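Long-range contacts in cutm, flavoprotein of carbon monoxide dehydrogenase (Hydrogenophaga pseudoflava, PDB 1FFV), which binds FAD as the flavoprotein subunit of carbon monoxide dehydrogenase and probably passes electrons from CO oxidation on to an external acceptor: residues D27-A32 against A46-L51; V137-N142 against V166-R171; H125-I130 against R213-N218; R61-E66 against I82-V87. One frame throughout, in Å; residues are numbered along the deposited sequence.

How the interactions relate
Starting at the N terminus, interaction 1 closes a short loop through helix 37-42 and pairs strands 28-31 and 50-53 of the parallel sheet. Interaction 4 follows in series, packing strand 63-66 against the turn between helices 78-83 and 85-90. Interaction 3 closes the longest loop, bringing helix 125-131 onto strand 208-217 and so joining the FAD-binding part to the C-terminal sheet; interaction 2, the pairing of strands 135-140 and 166-173, is nested inside that loop. Interactions 1 and 2 both hold FAD and touch through Leu30 and Val166. Interactions 2 and 4 share the five-stranded sheet and are tied by the Arg171-Glu66 salt bridge.

Interaction 1: D27-A32 against A46-L51; sequences DAKLLA and AQPEHL. With FAD (flavin-adenine dinucleotide), chain J.
Ala28 and His50 sit side by side in a parallel bridge, followed by Lys29 and Leu51: two neighbouring strands of a beta-alpha-beta unit whose crossover is helix 37-42. The backbone bonds come first. His50 N donates to Asp27 O at 3.0 Å, and Lys29 N donates to His50 O at 2.9 Å, so His50 grips the partner strand through both its N-H and its carbonyl.

Apolar packing falls on both faces. On one, Ala28 CB rests against His50 CB at 3.7 Å, while the imidazole reaches on to His9, which bonds its ND1. On the other, Lys29 CB touches both Pro48 CB and Leu51 CD2, and farther along Leu51 CD1 meets Leu31 CG, the two leucines crossing at an angle. Helix 37-42 covers Pro48 and Leu51 through Met41.

Charge gathers at the exposed start, where the carboxylates of Asp27 and Glu49 run alongside each other with OD2 and OE2 3.8 Å apart, a like-charge pair that probably costs some energy.

FAD is met by the second half of 27-32 and by the long side chain of Lys29. Lys29 bends at chi2 (-66°) and then runs straight, carrying NZ away from strand 50-53 to the ribose, 2.7 Å from FAD O3B and in a weak bond with O2B. A methionine here would probably leave O3B without its charged donor and the ribose more loosely held. The ribose hydroxyl O2B in turn donates to Leu30 O, and Ala32 N points its hydrogen at the phosphate oxygen FAD O1A, 3.0 Å away.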
# COMPACT_ATOMS: atom_id res chain seq x y z
N ASP C 27 -17.74 19.93 41.07
CA ASP C 27 -17.26 19.00 40.05
C ASP C 27 -17.57 19.49 38.64
O ASP C 27 -17.16 18.88 37.66
CB ASP C 27 -17.84 17.60 40.28
CG ASP C 27 -17.22 16.90 41.48
OD1 ASP C 27 -16.04 17.17 41.80
OD2 ASP C 27 -17.92 16.07 42.10
N ALA C 28 -18.31 20.59 38.55
CA ALA C 28 -18.66 21.17 37.26
C ALA C 28 -17.89 22.46 37.04
O ALA C 28 -17.50 23.13 37.99
CB ALA C 28 -20.16 21.43 37.18
N LYS C 29 -17.68 22.79 35.77
CA LYS C 29 -16.96 23.99 35.38
C LYS C 29 -17.58 24.59 34.12
O LYS C 29 -17.91 23.87 33.17
CB LYS C 29 -15.48 23.66 35.13
CG LYS C 29 -14.54 24.18 36.20
CD LYS C 29 -14.55 25.69 36.19
CE LYS C 29 -13.59 26.28 37.18
NZ LYS C 29 -13.69 27.75 37.09
N LEU C 30 -17.77 25.90 34.11
CA LEU C 30 -18.34 26.59 32.96
C LEU C 30 -17.35 26.59 31.81
O LEU C 30 -16.16 26.88 32.00
CB LEU C 30 -18.70 28.03 33.33
CG LEU C 30 -19.79 28.23 34.38
CD1 LEU C 30 -19.89 29.70 34.76
CD2 LEU C 30 -21.12 27.73 33.84
N LEU C 31 -17.82 26.23 30.62
CA LEU C 31 -16.97 26.21 29.43
C LEU C 31 -17.34 27.40 28.56
O LEU C 31 -18.48 27.48 28.06
CB LEU C 31 -17.22 24.92 28.63
CG LEU C 31 -16.14 24.31 27.73
CD1 LEU C 31 -16.81 23.44 26.67
CD2 LEU C 31 -15.27 25.36 27.06
N ALA C 32 -16.42 28.34 28.39
CA ALA C 32 -16.67 29.50 27.54
C ALA C 32 -15.88 29.27 26.25
O ALA C 32 -16.10 28.27 25.57
CB ALA C 32 -16.25 30.78 28.24
N ALA C 46 -6.44 20.59 35.48
CA ALA C 46 -7.83 20.67 35.92
C ALA C 46 -8.51 19.43 35.37
O ALA C 46 -8.25 19.03 34.23
CB ALA C 46 -8.49 21.93 35.37
N GLN C 47 -9.35 18.80 36.19
CA GLN C 47 -10.07 17.60 35.77
C GLN C 47 -11.52 17.60 36.22
O GLN C 47 -11.94 16.73 36.99
CB GLN C 47 -9.35 16.34 36.28
CG GLN C 47 -7.92 16.24 35.80
CD GLN C 47 -7.23 14.97 36.23
OE1 GLN C 47 -7.43 13.92 35.60
NE2 GLN C 47 -6.39 15.05 37.26
N PRO C 48 -12.30 18.61 35.78
CA PRO C 48 -13.71 18.65 36.19
C PRO C 48 -14.49 17.49 35.57
O PRO C 48 -14.24 17.09 34.43
CB PRO C 48 -14.17 20.02 35.66
CG PRO C 48 -13.32 20.22 34.45
CD PRO C 48 -11.97 19.75 34.91
N GLU C 49 -15.41 16.93 36.35
CA GLU C 49 -16.21 15.81 35.85
C GLU C 49 -17.37 16.27 34.96
O GLU C 49 -17.92 15.48 34.20
CB GLU C 49 -16.67 14.94 37.02
CG GLU C 49 -15.48 14.23 37.68
CD GLU C 49 -15.82 13.49 38.98
OE1 GLU C 49 -14.89 12.85 39.54
OE2 GLU C 49 -16.99 13.54 39.44
N HIS C 50 -17.68 17.56 35.01
CA HIS C 50 -18.76 18.13 34.22
C HIS C 50 -18.38 19.48 33.62
O HIS C 50 -17.82 20.34 34.30
CB HIS C 50 -20.01 18.34 35.09
CG HIS C 50 -20.65 17.07 35.56
ND1 HIS C 50 -21.69 16.47 34.88
CD2 HIS C 50 -20.41 16.30 36.64
CE1 HIS C 50 -22.06 15.38 35.52
NE2 HIS C 50 -21.29 15.25 36.60
N LEU C 51 -18.67 19.65 32.33
CA LEU C 51 -18.40 20.91 31.66
C LEU C 51 -19.73 21.49 31.20
O LEU C 51 -20.50 20.83 30.50
CB LEU C 51 -17.47 20.74 30.46
CG LEU C 51 -15.98 20.53 30.76
CD1 LEU C 51 -15.19 20.61 29.46
CD2 LEU C 51 -15.51 21.59 31.74
PA FAD J . -12.37 29.44 29.27
O1A FAD J . -13.63 28.69 29.39
O2A FAD J . -11.28 28.83 28.74
O5B FAD J . -12.07 29.79 30.69
C5B FAD J . -13.02 30.49 31.47
C4B FAD J . -12.64 30.31 32.94
O4B FAD J . -13.51 31.26 33.63
C3B FAD J . -13.06 29.02 33.59
O3B FAD J . -12.61 28.81 34.88
C2B FAD J . -14.56 29.13 33.39
O2B FAD J . -15.22 28.18 34.14
C1B FAD J . -14.80 30.54 33.85
N9A FAD J . -15.74 31.32 33.06
C8A FAD J . -15.71 31.55 31.71
N7A FAD J . -16.71 32.32 31.29
C5A FAD J . -17.42 32.61 32.43
C6A FAD J . -18.61 33.42 32.66
N6A FAD J . -19.26 34.04 31.71
N1A FAD J . -19.02 33.47 33.96
C2A FAD J . -18.37 32.84 34.96
N3A FAD J . -17.28 32.08 34.85
C4A FAD J . -16.83 32.00 33.57
N1 FAD J . -5.06 35.96 27.22
C2 FAD J . -4.61 37.20 27.40
O2 FAD J . -5.19 37.97 28.09
N3 FAD J . -3.43 37.68 26.79
C4 FAD J . -2.67 36.88 25.98
O4 FAD J . -1.66 37.33 25.47
C4X FAD J . -3.14 35.52 25.77
N5 FAD J . -2.44 34.70 24.99
C5X FAD J . -2.92 33.44 24.83
C6 FAD J . -2.17 32.59 24.01
C7 FAD J . -2.56 31.31 23.78
C7M FAD J . -1.73 30.41 22.89
C8 FAD J . -3.76 30.80 24.38
C8M FAD J . -4.22 29.38 24.14
C9 FAD J . -4.53 31.64 25.20
C9A FAD J . -4.11 32.94 25.42
N10 FAD J . -4.84 33.85 26.25
C10 FAD J . -4.38 35.10 26.43
C1' FAD J . -6.12 33.39 26.88
C2' FAD J . -7.57 33.70 26.30
O2' FAD J . -7.12 35.02 26.19
C3' FAD J . -8.03 32.95 27.54
O3' FAD J . -8.57 32.43 26.30
C4' FAD J . -9.49 32.91 27.93
O4' FAD J . -8.60 33.33 29.02
C5' FAD J . -10.11 32.12 29.09
O5' FAD J . -11.30 32.76 28.22
P FAD J . -12.23 31.75 27.55
O1P FAD J . -13.34 32.62 26.93
O2P FAD J . -11.60 30.93 26.63
O3P FAD J . -12.73 30.85 28.61

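Interaction 2: V137-N142 against V166-R171; sequences VLEGPN and VMVEIR. With FAD (flavin-adenine dinucleotide), chain J.
Val137 fits against the aliphatic parts of Glu169 and Arg171 on one face of an antiparallel strand pair. Its CG2 touches Glu169 CG at 3.7 Å and also meets Arg171 CD, lying at the edge of the guanidinium. Glu169 takes the crowded position, CG between backbone N and carbonyl carbon (chi1 53°), which sets its chain alongside Val137 and brings OE1 to Arg171 NE at 3.0 Å. Shortening Glu169 to an alanine is likely to uncover one flank of Val137 and leave Arg171 NE without its carboxylate. Arg171 NH2 forms a salt bridge with Glu66.

Backbone bonding runs from Val137, whose O takes Val168 N at 2.8 Å, as far as Glu139 and Val166, which exchange bonds in both directions. On the opposite face Leu138 CD2 meets Met167 CG at 4.0 Å.

Beyond that pair the contact gives out. Glu139 is already partly exposed, with CB against Val168 CG2 and its carboxylate bridged to Arg144, and from Gly140 the chain turns into the exposed Pro141 and Asn142.

The backbone of Met167 reads the adenine: its N donates to FAD N1A at 2.7 Å, and its O accepts from N6A at 2.9 Å. This strand-edge recognition, mimicking a base pair, belongs to the adenine site of the FAD-binding domain.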
# COMPACT_ATOMS: atom_id res chain seq x y z
N VAL C 137 -21.62 42.04 35.92
CA VAL C 137 -22.91 41.54 36.39
C VAL C 137 -22.86 40.02 36.56
O VAL C 137 -22.57 39.29 35.61
CB VAL C 137 -24.02 41.90 35.38
CG1 VAL C 137 -25.36 41.39 35.87
CG2 VAL C 137 -24.07 43.40 35.19
N LEU C 138 -23.12 39.55 37.79
CA LEU C 138 -23.09 38.12 38.11
C LEU C 138 -24.46 37.56 38.46
O LEU C 138 -25.18 38.13 39.28
CB LEU C 138 -22.16 37.86 39.30
CG LEU C 138 -20.83 38.62 39.35
CD1 LEU C 138 -20.01 38.16 40.55
CD2 LEU C 138 -20.07 38.42 38.05
N GLU C 139 -24.83 36.44 37.86
CA GLU C 139 -26.11 35.84 38.16
C GLU C 139 -25.98 34.52 38.89
O GLU C 139 -25.28 33.60 38.44
CB GLU C 139 -26.98 35.65 36.91
CG GLU C 139 -28.42 35.36 37.29
CD GLU C 139 -29.31 35.09 36.11
OE1 GLU C 139 -29.43 35.97 35.22
OE2 GLU C 139 -29.91 34.00 36.08
N GLY C 140 -26.63 34.44 40.04
CA GLY C 140 -26.60 33.23 40.84
C GLY C 140 -28.03 32.77 41.06
O GLY C 140 -28.94 33.27 40.41
N PRO C 141 -28.25 31.79 41.94
CA PRO C 141 -29.61 31.31 42.19
C PRO C 141 -30.53 32.36 42.84
O PRO C 141 -31.75 32.32 42.67
CB PRO C 141 -29.39 30.10 43.09
CG PRO C 141 -28.12 30.44 43.80
CD PRO C 141 -27.27 31.01 42.71
N ASN C 142 -29.93 33.32 43.54
CA ASN C 142 -30.68 34.36 44.23
C ASN C 142 -30.94 35.62 43.39
O ASN C 142 -31.70 36.50 43.80
CB ASN C 142 -29.99 34.74 45.53
CG ASN C 142 -29.75 33.54 46.44
OD1 ASN C 142 -28.67 33.44 47.05
ND2 ASN C 142 -30.72 32.63 46.52
N VAL C 166 -22.66 33.01 37.18
CA VAL C 166 -22.29 33.11 35.78
C VAL C 166 -22.15 34.61 35.47
O VAL C 166 -23.08 35.38 35.74
CB VAL C 166 -23.39 32.52 34.87
CG1 VAL C 166 -23.04 32.73 33.39
CG2 VAL C 166 -23.59 31.05 35.16
N MET C 167 -20.99 35.03 34.98
CA MET C 167 -20.82 36.44 34.62
C MET C 167 -21.63 36.63 33.36
O MET C 167 -21.39 35.96 32.37
CB MET C 167 -19.36 36.83 34.36
CG MET C 167 -19.20 38.34 34.12
SD MET C 167 -17.53 38.92 33.78
CE MET C 167 -16.74 38.70 35.37
N VAL C 168 -22.60 37.54 33.42
CA VAL C 168 -23.49 37.82 32.29
C VAL C 168 -22.98 38.88 31.31
O VAL C 168 -22.97 38.66 30.09
CB VAL C 168 -24.90 38.20 32.79
CG1 VAL C 168 -25.77 38.73 31.66
CG2 VAL C 168 -25.56 36.98 33.43
N GLU C 169 -22.52 40.01 31.84
CA GLU C 169 -22.05 41.09 30.99
C GLU C 169 -21.04 42.00 31.67
O GLU C 169 -20.93 42.04 32.90
CB GLU C 169 -23.25 41.92 30.51
CG GLU C 169 -24.14 42.40 31.65
CD GLU C 169 -25.45 43.03 31.18
OE1 GLU C 169 -25.77 44.14 31.66
OE2 GLU C 169 -26.17 42.40 30.37
N ILE C 170 -20.29 42.73 30.86
CA ILE C 170 -19.29 43.67 31.34
C ILE C 170 -19.79 45.07 30.99
O ILE C 170 -19.96 45.42 29.82
CB ILE C 170 -17.89 43.40 30.72
CG1 ILE C 170 -17.30 42.08 31.27
CG2 ILE C 170 -16.94 44.54 31.04
CD1 ILE C 170 -17.81 40.83 30.60
N ARG C 171 -20.05 45.86 32.03
CA ARG C 171 -20.53 47.22 31.86
C ARG C 171 -19.42 48.22 32.10
O ARG C 171 -18.76 48.19 33.14
CB ARG C 171 -21.66 47.50 32.84
CG ARG C 171 -22.76 46.48 32.83
CD ARG C 171 -23.91 46.95 33.69
NE ARG C 171 -25.16 46.70 33.00
CZ ARG C 171 -25.95 47.64 32.51
NH1 ARG C 171 -25.66 48.93 32.63
NH2 ARG C 171 -26.99 47.28 31.78
PA FAD J . -12.37 29.44 29.27
O1A FAD J . -13.63 28.69 29.39
O2A FAD J . -11.28 28.83 28.74
O5B FAD J . -12.07 29.79 30.69
C5B FAD J . -13.02 30.49 31.47
C4B FAD J . -12.64 30.31 32.94
O4B FAD J . -13.51 31.26 33.63
C3B FAD J . -13.06 29.02 33.59
O3B FAD J . -12.61 28.81 34.88
C2B FAD J . -14.56 29.13 33.39
O2B FAD J . -15.22 28.18 34.14
C1B FAD J . -14.80 30.54 33.85
N9A FAD J . -15.74 31.32 33.06
C8A FAD J . -15.71 31.55 31.71
N7A FAD J . -16.71 32.32 31.29
C5A FAD J . -17.42 32.61 32.43
C6A FAD J . -18.61 33.42 32.66
N6A FAD J . -19.26 34.04 31.71
N1A FAD J . -19.02 33.47 33.96
C2A FAD J . -18.37 32.84 34.96
N3A FAD J . -17.28 32.08 34.85
C4A FAD J . -16.83 32.00 33.57
N1 FAD J . -5.06 35.96 27.22
C2 FAD J . -4.61 37.20 27.40
O2 FAD J . -5.19 37.97 28.09
N3 FAD J . -3.43 37.68 26.79
C4 FAD J . -2.67 36.88 25.98
O4 FAD J . -1.66 37.33 25.47
C4X FAD J . -3.14 35.52 25.77
N5 FAD J . -2.44 34.70 24.99
C5X FAD J . -2.92 33.44 24.83
C6 FAD J . -2.17 32.59 24.01
C7 FAD J . -2.56 31.31 23.78
C7M FAD J . -1.73 30.41 22.89
C8 FAD J . -3.76 30.80 24.38
C8M FAD J . -4.22 29.38 24.14
C9 FAD J . -4.53 31.64 25.20
C9A FAD J . -4.11 32.94 25.42
N10 FAD J . -4.84 33.85 26.25
C10 FAD J . -4.38 35.10 26.43
C1' FAD J . -6.12 33.39 26.88
C2' FAD J . -7.57 33.70 26.30
O2' FAD J . -7.12 35.02 26.19
C3' FAD J . -8.03 32.95 27.54
O3' FAD J . -8.57 32.43 26.30
C4' FAD J . -9.49 32.91 27.93
O4' FAD J . -8.60 33.33 29.02
C5' FAD J . -10.11 32.12 29.09
O5' FAD J . -11.30 32.76 28.22
P FAD J . -12.23 31.75 27.55
O1P FAD J . -13.34 32.62 26.93
O2P FAD J . -11.60 30.93 26.63
O3P FAD J . -12.73 30.85 28.61

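Interaction 3: H125-I130 against R213-N218; sequences HPALSI and RIALTN
Ala127 and Ala215 meet where helix 125-131 lies on strand 208-217; the axes of the two short segments approach to 7.2 Å and are nearly antiparallel at 173°. The apolar contacts are few and small. Ala127 CB faces Ala215 CB at 3.8 Å, and one turn on Ile130 CB approaches the same Ala215 methyl at 4.0 Å. Ile130 chi1 of -65° puts CG1 opposite the carbonyl carbon and leaves CG2 opposite the backbone N, where it too reaches the Ala215 methyl. The two alanines let helix and strand come close: Ala215 CB lies 3.3 Å from Ala127 O. At the far end Arg213 CG brushes Ile130 O, while its guanidinium turns to Glu133.

Polar contact runs through a water at the start of the helix. Ala127 N donates to it at 2.8 Å, and Thr217 OG1 is also 2.8 Å from it, joined by a hydrogen bond. The same hydroxyl bonds Tyr183, so Thr217 links the helix, through the water, to strand 180-186. Within the helix, Pro126 O is gripped twice, by Ile130 N and by Ser129 OG.

No direct hydrogen bond crosses between the segments. This is helix-on-sheet packing at the joint between the FAD-binding domain and the C-terminal domain of CO dehydrogenase flavoproteins.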
# COMPACT_ATOMS: atom_id res chain seq x y z
N HIS C 125 -7.19 41.59 30.08
CA HIS C 125 -8.44 42.22 30.47
C HIS C 125 -8.56 42.63 31.92
O HIS C 125 -9.24 43.60 32.23
CB HIS C 125 -9.65 41.39 30.03
CG HIS C 125 -9.96 41.54 28.58
ND1 HIS C 125 -10.29 42.75 28.01
CD2 HIS C 125 -9.94 40.65 27.57
CE1 HIS C 125 -10.46 42.60 26.71
NE2 HIS C 125 -10.26 41.33 26.42
N PRO C 126 -7.95 41.86 32.86
CA PRO C 126 -8.08 42.30 34.25
C PRO C 126 -7.60 43.76 34.43
O PRO C 126 -8.37 44.61 34.87
CB PRO C 126 -7.22 41.29 35.00
CG PRO C 126 -7.47 40.03 34.23
CD PRO C 126 -7.38 40.50 32.79
N ALA C 127 -6.37 44.07 34.02
CA ALA C 127 -5.86 45.43 34.15
C ALA C 127 -6.69 46.41 33.31
O ALA C 127 -7.01 47.50 33.77
CB ALA C 127 -4.38 45.52 33.76
N LEU C 128 -7.04 46.00 32.10
CA LEU C 128 -7.84 46.83 31.22
C LEU C 128 -9.18 47.19 31.84
O LEU C 128 -9.63 48.34 31.75
CB LEU C 128 -8.06 46.12 29.88
CG LEU C 128 -6.83 46.04 28.96
CD1 LEU C 128 -7.10 45.09 27.82
CD2 LEU C 128 -6.49 47.43 28.44
N SER C 129 -9.82 46.22 32.48
CA SER C 129 -11.12 46.45 33.09
C SER C 129 -11.04 47.45 34.24
O SER C 129 -11.98 48.21 34.47
CB SER C 129 -11.75 45.13 33.56
OG SER C 129 -11.04 44.57 34.65
N ILE C 130 -9.91 47.45 34.95
CA ILE C 130 -9.70 48.37 36.06
C ILE C 130 -9.49 49.79 35.50
O ILE C 130 -10.12 50.74 35.95
CB ILE C 130 -8.47 47.94 36.90
CG1 ILE C 130 -8.76 46.58 37.56
CG2 ILE C 130 -8.12 48.99 37.94
CD1 ILE C 130 -7.60 46.00 38.35
N ARG C 213 -6.41 56.68 35.71
CA ARG C 213 -6.56 55.28 36.11
C ARG C 213 -5.32 54.56 35.62
O ARG C 213 -5.03 54.58 34.42
CB ARG C 213 -7.76 54.61 35.43
CG ARG C 213 -9.09 54.62 36.18
CD ARG C 213 -8.97 54.75 37.69
NE ARG C 213 -10.27 55.13 38.24
CZ ARG C 213 -10.56 56.33 38.73
NH1 ARG C 213 -9.64 57.29 38.74
NH2 ARG C 213 -11.81 56.61 39.11
N ILE C 214 -4.58 53.94 36.53
CA ILE C 214 -3.37 53.20 36.18
C ILE C 214 -3.49 51.77 36.71
O ILE C 214 -3.75 51.57 37.89
CB ILE C 214 -2.11 53.85 36.79
CG1 ILE C 214 -1.96 55.30 36.32
CG2 ILE C 214 -0.87 53.06 36.40
CD1 ILE C 214 -0.87 56.08 37.02
N ALA C 215 -3.30 50.79 35.82
CA ALA C 215 -3.38 49.38 36.19
C ALA C 215 -2.20 48.60 35.61
O ALA C 215 -1.73 48.87 34.50
CB ALA C 215 -4.71 48.79 35.75
N LEU C 216 -1.75 47.59 36.36
CA LEU C 216 -0.58 46.79 36.00
C LEU C 216 -0.84 45.31 35.72
O LEU C 216 -1.45 44.61 36.53
CB LEU C 216 0.45 46.91 37.12
CG LEU C 216 0.74 48.32 37.65
CD1 LEU C 216 1.73 48.25 38.80
CD2 LEU C 216 1.27 49.20 36.53
N THR C 217 -0.28 44.82 34.60
CA THR C 217 -0.42 43.42 34.19
C THR C 217 0.81 42.56 34.45
O THR C 217 1.93 42.94 34.14
CB THR C 217 -0.74 43.31 32.67
OG1 THR C 217 -1.96 43.99 32.38
CG2 THR C 217 -0.85 41.84 32.23
N ASN C 218 0.56 41.37 34.99
CA ASN C 218 1.56 40.35 35.30
C ASN C 218 2.75 40.72 36.18
O ASN C 218 3.85 40.16 36.01
CB ASN C 218 2.05 39.69 34.00
CG ASN C 218 2.27 38.19 34.16
OD1 ASN C 218 1.89 37.61 35.18
ND2 ASN C 218 2.88 37.56 33.16
O HOH W 1 -4.08 42.50 33.50

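Interaction 4: R61-E66 against I82-V87; sequences RGIREE and ISSPIV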
# COMPACT_ATOMS: atom_id res chain seq x y z
N ARG C 61 -24.51 37.24 24.86
CA ARG C 61 -23.92 37.85 23.68
C ARG C 61 -24.46 39.24 23.38
O ARG C 61 -25.48 39.65 23.93
CB ARG C 61 -24.14 36.93 22.47
CG ARG C 61 -23.59 35.53 22.68
CD ARG C 61 -23.74 34.63 21.48
NE ARG C 61 -23.13 33.32 21.73
CZ ARG C 61 -21.82 33.09 21.86
NH1 ARG C 61 -20.94 34.09 21.76
NH2 ARG C 61 -21.38 31.85 22.06
N GLY C 62 -23.76 39.97 22.52
CA GLY C 62 -24.20 41.30 22.16
C GLY C 62 -23.46 42.44 22.82
O GLY C 62 -22.96 42.32 23.94
N ILE C 63 -23.36 43.54 22.09
CA ILE C 63 -22.70 44.75 22.56
C ILE C 63 -23.71 45.88 22.33
O ILE C 63 -24.07 46.18 21.19
CB ILE C 63 -21.42 45.03 21.75
CG1 ILE C 63 -20.38 43.94 22.01
CG2 ILE C 63 -20.86 46.42 22.09
CD1 ILE C 63 -19.17 44.00 21.09
N ARG C 64 -24.17 46.49 23.42
CA ARG C 64 -25.15 47.57 23.30
C ARG C 64 -24.85 48.75 24.21
O ARG C 64 -23.86 48.74 24.94
CB ARG C 64 -26.55 47.03 23.60
CG ARG C 64 -26.69 46.40 24.97
CD ARG C 64 -27.80 45.35 24.98
NE ARG C 64 -27.30 44.07 25.49
CZ ARG C 64 -27.67 43.54 26.66
NH1 ARG C 64 -28.54 44.18 27.43
NH2 ARG C 64 -27.14 42.40 27.07
N GLU C 65 -25.72 49.75 24.15
CA GLU C 65 -25.58 50.95 24.97
C GLU C 65 -26.84 51.25 25.76
O GLU C 65 -27.96 51.21 25.23
CB GLU C 65 -25.24 52.17 24.11
CG GLU C 65 -23.86 52.13 23.47
CD GLU C 65 -23.51 53.43 22.77
OE1 GLU C 65 -23.90 53.60 21.60
OE2 GLU C 65 -22.86 54.29 23.41
N GLU C 66 -26.66 51.49 27.05
CA GLU C 66 -27.75 51.84 27.95
C GLU C 66 -27.30 53.14 28.60
O GLU C 66 -26.49 53.16 29.52
CB GLU C 66 -27.95 50.74 29.00
CG GLU C 66 -28.44 49.43 28.40
CD GLU C 66 -28.69 48.34 29.45
OE1 GLU C 66 -28.85 48.67 30.65
OE2 GLU C 66 -28.73 47.15 29.06
N ILE C 82 -12.73 43.84 18.86
CA ILE C 82 -11.89 44.62 17.96
C ILE C 82 -12.69 45.22 16.81
O ILE C 82 -12.44 46.36 16.40
CB ILE C 82 -10.76 43.75 17.36
CG1 ILE C 82 -9.83 43.26 18.46
CG2 ILE C 82 -9.98 44.52 16.30
CD1 ILE C 82 -8.79 42.27 17.97
N SER C 83 -13.63 44.46 16.27
CA SER C 83 -14.41 44.94 15.13
C SER C 83 -15.68 45.71 15.48
O SER C 83 -16.29 46.31 14.59
CB SER C 83 -14.73 43.77 14.20
OG SER C 83 -15.67 42.91 14.80
N SER C 84 -16.08 45.70 16.75
CA SER C 84 -17.28 46.41 17.18
C SER C 84 -17.22 47.93 16.99
O SER C 84 -16.36 48.60 17.57
CB SER C 84 -17.57 46.11 18.64
OG SER C 84 -18.48 47.05 19.18
N PRO C 85 -18.11 48.49 16.15
CA PRO C 85 -18.10 49.95 15.95
C PRO C 85 -18.43 50.70 17.24
O PRO C 85 -17.98 51.82 17.43
CB PRO C 85 -19.13 50.16 14.83
CG PRO C 85 -20.01 48.95 14.91
CD PRO C 85 -19.03 47.84 15.20
N ILE C 86 -19.18 50.06 18.13
CA ILE C 86 -19.51 50.70 19.41
C ILE C 86 -18.25 50.74 20.28
O ILE C 86 -17.87 51.80 20.77
CB ILE C 86 -20.64 49.96 20.17
CG1 ILE C 86 -21.98 50.15 19.46
CG2 ILE C 86 -20.76 50.49 21.60
CD1 ILE C 86 -23.12 49.40 20.12
N VAL C 87 -17.59 49.60 20.44
CA VAL C 87 -16.37 49.55 21.25
C VAL C 87 -15.29 50.46 20.65
O VAL C 87 -14.56 51.10 21.39
CB VAL C 87 -15.82 48.10 21.40
CG1 VAL C 87 -14.55 48.10 22.22
CG2 VAL C 87 -16.85 47.20 22.06
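Ile63 and Ile86 lie flank to flank, their chains running in opposite senses, where strand 63-66, the edge of the five-stranded antiparallel sheet in this chain, meets the first turn of helix 85-90. Ile63 CG2 lies against Ile86 CB at 4.0 Å, while the Ile86 chain runs the other way and sets CD1 near the strand backbone, 3.5 Å from Ile63 O.

The second branch of Ile63 reaches the start of the helix. Its CG1 stands anti to the carbonyl carbon (chi1 -66°), and from there CD1 extends to Ser84 CB at 3.6 Å and to Val87 CG2 at 4.1 Å. Ile63 therefore spans Ser84, Ile86 and Val87 with its two branches, and Val87 carries the packing on to Leu94 and Ala95 of helix 92-97.

Glu65, the next residue but one along the strand, also runs counter to Ile86: its chain passes Ile86 CG2 mainly through its CG, at 4.0 Å. The carboxylate goes on to Arg90, so the strand is pinned to the same helix by charge as well. Arg64 points away from the helix, with NH1 bridged to Glu66 OE2.

No hydrogen bond joins the two segments; the helix start is instead closed by its own cap. Ser84 is the N-cap, with OG, packed against both Ile63 CG2 and CD1, accepting from Val87 N at 3.0 Å in a nearly straight bond (176°).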